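PDB 4OHN: ABC transporter substrate-binding protein from Streptococcus pneumoniae, which binds histidine and probably delivers it to an ABC importer as the substrate-binding component of the uptake system. Local coordinates for residues A96-Y101 with A207-S212; S100-E105 with D179-N184. One frame throughout, in Å; residues are numbered along the deposited sequence. Where two conformers were deposited one is given.

Interaction 1: residues A96-Y101 with A207-S212; sequences AFSNSY and AFAVGS
Ser98 turns its hydroxyl onto the backbone of Val210. Its OG sits between the backbone N and the carbonyl carbon (chi1 70°) and accepts the Val210 N-H at 2.9 Å from OG to N. The same OG donates to Asn99 O at 2.8 Å, so the hydroxyl is fixed by two bonds. Ser98 N in turn gives a bond to Val210 O, and residue 210 is gripped through both its N and its O. Ala96 and Ser212 form an antiparallel hydrogen-bonded pair, and Phe97 faces Gly211 in the non-hydrogen-bonded pair that follows. This short ladder belongs to the lobe of a family 3 solute-binding protein, beside the cleft that holds histidine. Beyond the ladder the chains stay close, and Ser100 CA lies 4.3 Å from Ala209 CA. Phe97 CD2 lies 3.8 Å from Ala209 CB. Phe208 CB lies over the face of the Tyr101 ring, a CH-pi contact 4.2 Å from the centroid; the two side chains cross obliquely. Tyr101 N donates to Phe208 O. A water in the plane of the Tyr101 ring, at its edge, bridges OH and Ala209 O. The Phe208 side chain ends away from 96-101 and touches the bound histidine.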
loop_
_atom_site.group_PDB
_atom_site.type_symbol
_atom_site.label_atom_id
_atom_site.label_comp_id
_atom_site.label_asym_id
_atom_site.label_seq_id
_atom_site.Cartn_x
_atom_site.Cartn_y
_atom_site.Cartn_z
ATOM N N ALA A 96 -11.285 -10.243 3.839
ATOM C CA ALA A 96 -10.874 -11.249 2.862
ATOM C C ALA A 96 -9.950 -10.607 1.842
ATOM O O ALA A 96 -10.014 -9.397 1.614
ATOM C CB ALA A 96 -12.075 -11.851 2.167
ATOM N N PHE A 97 -9.089 -11.412 1.237
ATOM C CA PHE A 97 -8.168 -10.945 0.215
ATOM C C PHE A 97 -8.290 -11.718 -1.090
ATOM O O PHE A 97 -8.480 -12.926 -1.107
ATOM C CB PHE A 97 -6.711 -11.036 0.695
ATOM C CG PHE A 97 -6.340 -10.013 1.738
ATOM C CD1 PHE A 97 -6.287 -10.360 3.065
ATOM C CD2 PHE A 97 -6.017 -8.723 1.380
ATOM C CE1 PHE A 97 -5.933 -9.419 4.033
ATOM C CE2 PHE A 97 -5.670 -7.775 2.338
ATOM C CZ PHE A 97 -5.613 -8.130 3.665
ATOM N N SER A 98 -8.131 -10.978 -2.181
ATOM C CA SER A 98 -7.822 -11.575 -3.483
ATOM C C SER A 98 -6.475 -12.286 -3.414
ATOM O O SER A 98 -5.727 -12.181 -2.440
ATOM C CB SER A 98 -7.749 -10.503 -4.567
ATOM O OG SER A 98 -6.594 -9.683 -4.403
ATOM N N ASN A 99 -6.151 -13.005 -4.477
ATOM C CA ASN A 99 -4.780 -13.422 -4.697
ATOM C C ASN A 99 -3.875 -12.178 -4.679
ATOM O O ASN A 99 -4.280 -11.078 -5.052
ATOM C CB ASN A 99 -4.631 -14.148 -6.039
ATOM C CG ASN A 99 -5.163 -15.535 -6.007
ATOM O OD1 ASN A 99 -5.391 -16.107 -4.960
ATOM N ND2 ASN A 99 -5.319 -16.118 -7.171
ATOM N N SER A 100 -2.637 -12.369 -4.258
ATOM C CA SER A 100 -1.680 -11.276 -4.254
ATOM C C SER A 100 -1.155 -10.994 -5.666
ATOM O O SER A 100 -0.998 -11.903 -6.479
ATOM C CB SER A 100 -0.545 -11.569 -3.276
ATOM O OG SER A 100 -1.036 -11.664 -1.942
ATOM N N TYR A 101 -0.863 -9.729 -5.952
ATOM C CA TYR A 101 -0.469 -9.332 -7.308
ATOM C C TYR A 101 0.908 -8.711 -7.412
ATOM O O TYR A 101 1.372 -8.463 -8.520
ATOM C CB TYR A 101 -1.531 -8.425 -7.950
ATOM C CG TYR A 101 -1.787 -7.153 -7.204
ATOM C CD1 TYR A 101 -1.019 -6.031 -7.426
ATOM C CD2 TYR A 101 -2.796 -7.075 -6.245
ATOM C CE1 TYR A 101 -1.247 -4.851 -6.724
ATOM C CE2 TYR A 101 -3.022 -5.903 -5.536
ATOM C CZ TYR A 101 -2.238 -4.811 -5.775
ATOM O OH TYR A 101 -2.443 -3.621 -5.106
ATOM N N ALA A 207 3.172 -9.051 0.521
ATOM C CA ALA A 207 2.537 -8.995 -0.785
ATOM C C ALA A 207 1.300 -8.123 -0.701
ATOM O O ALA A 207 0.607 -8.086 0.313
ATOM C CB ALA A 207 2.183 -10.371 -1.277
ATOM N N PHE A 208 1.039 -7.425 -1.795
ATOM C CA PHE A 208 -0.157 -6.621 -1.939
ATOM C C PHE A 208 -1.288 -7.468 -2.498
ATOM O O PHE A 208 -1.092 -8.313 -3.381
ATOM C CB PHE A 208 0.078 -5.482 -2.933
ATOM C CG PHE A 208 1.069 -4.420 -2.490
ATOM C CD1 PHE A 208 1.315 -4.133 -1.162
ATOM C CD2 PHE A 208 1.704 -3.639 -3.453
ATOM C CE1 PHE A 208 2.197 -3.126 -0.806
ATOM C CE2 PHE A 208 2.579 -2.639 -3.092
ATOM C CZ PHE A 208 2.826 -2.381 -1.773
ATOM N N ALA A 209 -2.490 -7.239 -1.993
ATOM C CA ALA A 209 -3.687 -7.888 -2.498
ATOM C C ALA A 209 -4.847 -6.906 -2.321
ATOM O O ALA A 209 -4.694 -5.795 -1.803
ATOM C CB ALA A 209 -3.950 -9.205 -1.755
ATOM N N VAL A 210 -6.032 -7.319 -2.762
ATOM C CA VAL A 210 -7.226 -6.501 -2.681
ATOM C C VAL A 210 -8.085 -6.987 -1.533
ATOM O O VAL A 210 -8.366 -8.181 -1.440
ATOM C CB VAL A 210 -8.022 -6.566 -3.999
ATOM C CG1 VAL A 210 -9.198 -5.598 -3.949
ATOM C CG2 VAL A 210 -7.119 -6.246 -5.187
ATOM N N GLY A 211 -8.486 -6.071 -0.659
ATOM C CA GLY A 211 -9.304 -6.422 0.487
ATOM C C GLY A 211 -10.780 -6.185 0.283
ATOM O O GLY A 211 -11.164 -5.142 -0.248
ATOM N N SER A 212 -11.593 -7.140 0.744
ATOM C CA SER A 212 -13.048 -7.049 0.710
ATOM C C SER A 212 -13.633 -7.465 2.036
ATOM O O SER A 212 -12.968 -8.053 2.876
ATOM C CB SER A 212 -13.652 -7.958 -0.384
ATOM O OG SER A 212 -13.697 -9.314 0.029
HETATM O O HOH W 1 -3.964 -3.269 -2.812
#

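Interaction 2: residues S100-E105 with D179-N184; sequences SYMKNE and DRVYAN. With HIS (histidine), chain B.
Asn104 crosses Asp179 at about a right angle, its amide plane only 16° from that of the carboxylate. The contact is probably near the hinge of the periplasmic-binding-protein fold, since strand 102-111 is probably one of the links between the lobes. Asn104 CG lies anti to the backbone N (chi1 -180°), and the amide beyond it reaches the acid. The bond from ND2 to Asp179 OD2 is weak and bent, at 2.9 Å. ND2 also donates to Glu206 OE1, its stronger partner. Asp179 OD2 is the shared acceptor: the amino group of the bound histidine gives it a hydrogen bond, and Gln106 adds a weak one. Asn104 thus acts as a second-shell residue beside an acid that holds the ligand. The other end of the amide, OD1, packs against Val181, 3.6 Å from CG1. Met102 SD reaches the same methyl more loosely. At the strand end, the Glu105 chain is bent at chi2, and its OE1 lies 3.8 Å from Arg180 CD. Its charge is near that of the guanidinium but forms no salt bridge. The backbone closes the contact: Arg180 N donates to Glu105 O at 2.8 Å, with an N-H...O angle of 162°.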
loop_
_atom_site.group_PDB
_atom_site.type_symbol
_atom_site.label_atom_id
_atom_site.label_comp_id
_atom_site.label_asym_id
_atom_site.label_seq_id
_atom_site.Cartn_x
_atom_site.Cartn_y
_atom_site.Cartn_z
ATOM N N SER A 100 -2.637 -12.369 -4.258
ATOM C CA SER A 100 -1.680 -11.276 -4.254
ATOM C C SER A 100 -1.155 -10.994 -5.666
ATOM O O SER A 100 -0.998 -11.903 -6.479
ATOM C CB SER A 100 -0.545 -11.569 -3.276
ATOM O OG SER A 100 -1.036 -11.664 -1.942
ATOM N N TYR A 101 -0.863 -9.729 -5.952
ATOM C CA TYR A 101 -0.469 -9.332 -7.308
ATOM C C TYR A 101 0.908 -8.711 -7.412
ATOM O O TYR A 101 1.372 -8.463 -8.520
ATOM C CB TYR A 101 -1.531 -8.425 -7.950
ATOM C CG TYR A 101 -1.787 -7.153 -7.204
ATOM C CD1 TYR A 101 -1.019 -6.031 -7.426
ATOM C CD2 TYR A 101 -2.796 -7.075 -6.245
ATOM C CE1 TYR A 101 -1.247 -4.851 -6.724
ATOM C CE2 TYR A 101 -3.022 -5.903 -5.536
ATOM C CZ TYR A 101 -2.238 -4.811 -5.775
ATOM O OH TYR A 101 -2.443 -3.621 -5.106
ATOM N N MET A 102 1.546 -8.415 -6.274
ATOM C CA MET A 102 2.860 -7.740 -6.221
ATOM C C MET A 102 3.567 -7.991 -4.876
ATOM O O MET A 102 2.931 -7.921 -3.824
ATOM C CB MET A 102 2.658 -6.227 -6.411
ATOM C CG MET A 102 3.938 -5.410 -6.619
ATOM S SD MET A 102 3.667 -3.626 -6.826
ATOM C CE MET A 102 2.487 -3.563 -8.163
ATOM N N LYS A 103 4.877 -8.250 -4.892
ATOM C CA LYS A 103 5.640 -8.306 -3.654
ATOM C C LYS A 103 5.979 -6.902 -3.182
ATOM O O LYS A 103 6.038 -5.955 -3.958
ATOM C CB LYS A 103 6.935 -9.098 -3.847
ATOM C CG LYS A 103 6.709 -10.516 -4.370
ATOM C CD LYS A 103 5.759 -11.302 -3.476
ATOM C CE LYS A 103 5.526 -12.704 -4.003
ATOM N NZ LYS A 103 4.788 -13.538 -3.020
ATOM N N ASN A 104 6.255 -6.784 -1.888
ATOM C CA ASN A 104 6.655 -5.518 -1.305
ATOM C C ASN A 104 7.513 -5.798 -0.091
ATOM O O ASN A 104 7.473 -6.902 0.459
ATOM C CB ASN A 104 5.411 -4.727 -0.914
ATOM C CG ASN A 104 5.727 -3.376 -0.297
ATOM O OD1 ASN A 104 6.467 -2.538 -0.880
ATOM N ND2 ASN A 104 5.244 -3.195 0.934
ATOM N N GLU A 105 8.318 -4.823 0.296
ATOM C CA GLU A 105 9.147 -4.929 1.486
ATOM C C GLU A 105 9.060 -3.643 2.259
ATOM O O GLU A 105 8.875 -2.583 1.682
ATOM C CB GLU A 105 10.608 -5.200 1.135
ATOM C CG GLU A 105 10.844 -6.519 0.389
ATOM C CD GLU A 105 10.476 -6.462 -1.095
ATOM O OE1 GLU A 105 10.867 -5.494 -1.786
ATOM O OE2 GLU A 105 9.803 -7.398 -1.579
ATOM N N ASP A 179 6.991 1.489 2.944
ATOM C CA ASP A 179 7.004 0.559 1.833
ATOM C C ASP A 179 8.071 0.907 0.806
ATOM O O ASP A 179 8.184 2.051 0.381
ATOM C CB ASP A 179 5.628 0.555 1.145
ATOM C CG ASP A 179 4.519 0.272 2.101
ATOM O OD1 ASP A 179 4.253 1.118 2.961
ATOM O OD2 ASP A 179 3.914 -0.807 1.983
ATOM N N ARG A 180 8.827 -0.094 0.357
ATOM C CA ARG A 180 9.863 0.120 -0.641
ATOM C C ARG A 180 9.289 0.667 -1.940
ATOM O O ARG A 180 9.883 1.527 -2.562
ATOM C CB ARG A 180 10.656 -1.162 -0.879
ATOM C CG ARG A 180 11.972 -0.957 -1.647
ATOM C CD ARG A 180 12.825 -2.235 -1.586
ATOM N NE ARG A 180 14.254 -1.989 -1.731
ATOM C CZ ARG A 180 15.195 -2.869 -1.400
ATOM N NH1 ARG A 180 14.857 -4.044 -0.894
ATOM N NH2 ARG A 180 16.476 -2.574 -1.568
ATOM N N VAL A 181 8.123 0.188 -2.377
ATOM C CA VAL A 181 7.589 0.682 -3.647
ATOM C C VAL A 181 7.319 2.168 -3.579
ATOM O O VAL A 181 7.535 2.894 -4.535
ATOM C CB VAL A 181 6.294 -0.024 -4.122
ATOM C CG1 VAL A 181 6.540 -1.510 -4.335
ATOM C CG2 VAL A 181 5.116 0.240 -3.168
ATOM N N TYR A 182 6.842 2.631 -2.435
ATOM C CA TYR A 182 6.607 4.059 -2.290
ATOM C C TYR A 182 7.926 4.823 -2.286
ATOM O O TYR A 182 8.099 5.786 -3.030
ATOM C CB TYR A 182 5.799 4.314 -1.014
ATOM C CG TYR A 182 5.414 5.754 -0.749
ATOM C CD1 TYR A 182 4.099 6.143 -0.632
ATOM C CD2 TYR A 182 6.364 6.736 -0.614
ATOM C CE1 TYR A 182 3.771 7.478 -0.386
ATOM C CE2 TYR A 182 6.041 8.009 -0.390
ATOM C CZ TYR A 182 4.769 8.387 -0.280
ATOM O OH TYR A 182 4.513 9.741 -0.035
ATOM N N ALA A 183 8.857 4.402 -1.434
ATOM C CA ALA A 183 10.118 5.117 -1.310
ATOM C C ALA A 183 10.816 5.238 -2.647
ATOM O O ALA A 183 11.264 6.343 -3.010
ATOM C CB ALA A 183 11.018 4.417 -0.293
ATOM N N ASN A 184 10.911 4.143 -3.394
ATOM C CA ASN A 184 11.615 4.157 -4.690
ATOM C C ASN A 184 10.965 5.153 -5.648
ATOM O O ASN A 184 11.643 5.968 -6.278
ATOM C CB ASN A 184 11.590 2.772 -5.348
ATOM C CG ASN A 184 12.536 1.766 -4.702
ATOM O OD1 ASN A 184 13.449 2.126 -3.973
ATOM N ND2 ASN A 184 12.328 0.483 -5.015
HETATM N N HIS B . 1.318 -1.296 2.508
HETATM C CA HIS B . 0.947 -0.536 3.727
HETATM C C HIS B . -0.402 -0.978 4.247
HETATM O O HIS B . -1.050 -1.840 3.611
HETATM C CB HIS B . 1.046 0.995 3.523
HETATM C CG HIS B . -0.064 1.658 2.761
HETATM N ND1 HIS B . -0.504 2.926 3.104
HETATM C CD2 HIS B . -0.752 1.316 1.644
HETATM C CE1 HIS B . -1.433 3.313 2.252
HETATM N NE2 HIS B . -1.599 2.358 1.350
HETATM O OXT HIS B . -0.800 -0.460 5.312
#

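Overall arrangement
From the N terminus, the chain reaches strand 96-97, then residues 98-101, then strand 102-111. Both contacts start here and share Ser100 and Tyr101. Interaction 2 closes the shorter loop, from 100-105 to helix 180-189. Interaction 1 closes the longer one, from 96-101 to strand 206-212, and its span contains the whole of the other. Their centres are about 13 Å apart. They meet where strands 102-111 and 206-212 run side by side in one sheet: Phe208 N probably bonds to Met102 O, and the Phe208 ring packs on Asn104 and Val181. Interaction 1 ties strand 96-97 to strand 206-212, and interaction 2 joins strand 102-111 to helix 180-189. Each supplies one residue to the histidine pocket.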